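Local coordinates for glycosyl hydrolase family 61, 2 protein (Heterobasidion irregulare TC 32-1, PDB 5NNS) that oxidatively cleaves crystalline and amorphous polysaccharides as a secreted copper-dependent lytic monooxygenase of the AA9 family, giving C1-oxidised products, at residues 54-57 with 58-62. Sequence-based numbering, arbitrary orientation.
Sequences ASLG and SAQKS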
loop_
_atom_site.group_PDB
_atom_site.type_symbol
_atom_site.label_atom_id
_atom_site.label_comp_id
_atom_site.label_asym_id
_atom_site.label_seq_id
_atom_site.Cartn_x
_atom_site.Cartn_y
_atom_site.Cartn_z
ATOM N N ALA A 54 4.011 4.908 13.318
ATOM C CA ALA A 54 4.386 4.339 14.601
ATOM C C ALA A 54 3.494 3.166 14.984
ATOM O O ALA A 54 2.309 3.114 14.634
ATOM C CB ALA A 54 4.348 5.403 15.688
ATOM N N SER A 55 4.100 2.215 15.680
ATOM C CA SER A 55 3.382 1.156 16.367
ATOM C C SER A 55 2.580 1.764 17.519
ATOM O O SER A 55 2.947 2.808 18.049
ATOM C CB SER A 55 4.392 0.149 16.915
ATOM O OG SER A 55 3.768 -0.892 17.628
ATOM N N LEU A 56 1.493 1.100 17.900
ATOM C CA LEU A 56 0.671 1.524 19.038
ATOM C C LEU A 56 0.985 0.770 20.345
ATOM O O LEU A 56 0.205 0.841 21.299
ATOM C CB LEU A 56 -0.815 1.390 18.683
ATOM C CG LEU A 56 -1.284 2.204 17.472
ATOM C CD1 LEU A 56 -2.719 1.848 17.135
ATOM C CD2 LEU A 56 -1.150 3.695 17.734
ATOM N N GLY A 57 2.114 0.061 20.393
ATOM C CA GLY A 57 2.565 -0.606 21.613
ATOM C C GLY A 57 1.607 -1.689 22.078
ATOM O O GLY A 57 1.321 -2.634 21.334
ATOM N N SER A 58 1.105 -1.546 23.304
ATOM C CA SER A 58 0.139 -2.494 23.870
ATOM C C SER A 58 -1.245 -2.407 23.205
ATOM O O SER A 58 -1.977 -3.398 23.186
ATOM C CB SER A 58 0.006 -2.283 25.380
ATOM O OG SER A 58 -0.241 -0.921 25.671
ATOM N N ALA A 59 -1.595 -1.235 22.667
ATOM C CA ALA A 59 -2.844 -1.057 21.908
ATOM C C ALA A 59 -2.773 -1.558 20.451
ATOM O O ALA A 59 -3.801 -1.592 19.764
ATOM C CB ALA A 59 -3.277 0.405 21.937
ATOM N N GLN A 60 -1.581 -1.944 19.984
ATOM C CA GLN A 60 -1.393 -2.416 18.611
ATOM C C GLN A 60 -2.003 -3.801 18.437
ATOM O O GLN A 60 -1.656 -4.724 19.172
ATOM C CB GLN A 60 0.101 -2.469 18.266
ATOM C CG GLN A 60 0.421 -2.781 16.805
ATOM C CD GLN A 60 -0.068 -1.709 15.848
ATOM O OE1 GLN A 60 0.214 -0.530 16.032
ATOM N NE2 GLN A 60 -0.800 -2.117 14.821
ATOM N N LYS A 61 -2.905 -3.936 17.467
ATOM C CA LYS A 61 -3.507 -5.226 17.126
ATOM C C LYS A 61 -2.841 -5.819 15.880
ATOM O O LYS A 61 -2.078 -5.137 15.193
ATOM C CB LYS A 61 -5.014 -5.071 16.888
ATOM C CG LYS A 61 -5.784 -4.326 17.983
ATOM C CD LYS A 61 -7.227 -4.832 18.092
ATOM C CE LYS A 61 -8.197 -3.811 18.681
ATOM N NZ LYS A 61 -8.830 -2.921 17.657
ATOM N N SER A 62 -3.112 -7.102 15.627
ATOM C CA SER A 62 -2.762 -7.785 14.369
ATOM C C SER A 62 -3.952 -8.639 13.907
ATOM O O SER A 62 -4.629 -9.250 14.729
ATOM C CB SER A 62 -1.533 -8.691 14.540
ATOM O OG SER A 62 -0.349 -7.958 14.805
#
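Gln60 turns its side chain back to Leu56 and takes up the backbone N-H there, with OE1 2.8 Å from Leu56 N. The donor lies in the amide plane, on a lone pair of OE1. The N-H to acceptor angle is 150°. Chi1 of -173° sets CG of Gln60 opposite its own N, and the bend at the next bond brings OE1 back to Leu56 N. The other end of the amide is tied more loosely: Gln60 NE2 gives a weak hydrogen bond to Lys61 O at 3.3 Å. Together the two bonds probably limit rotation of the amide. Two backbone bonds close the turn between Leu56 and Gln60. Ala59 N reaches Leu56 O at 3.1 Å in a weak bond. Gln60 N reaches Gly57 O at 3.3 Å. These are two overlapping beta turns. The first, Leu56 to Ala59, is close to type II'. The second, Gly57 to Gln60, is close to type I. Gly57 has the positive phi that the first turn needs, and a side chain there would press its first carbon against Ser58 N. The turns form a surface bend near the end of the long loop between strands 12-15 and 63-66, just before the edge strand 63-66 of the AA9 beta-sandwich. Replacing Gln60 by an alanine is likely to leave the Leu56 N-H without this acceptor and Lys61 O without its weak amide partner. Ser55 OG accepts a weak bond from Gly57 N, while its main partner is Thr97 O. The leucine side chain crosses that of Gln60 at about a right angle. Leu56 CB and CG each lie 3.4 Å from Gln60 OE1. Ala59 CB adds a light apolar touch on Leu56 CB at 4.2 Å. Farther along, Ala59 O is bonded to Ser27 OG.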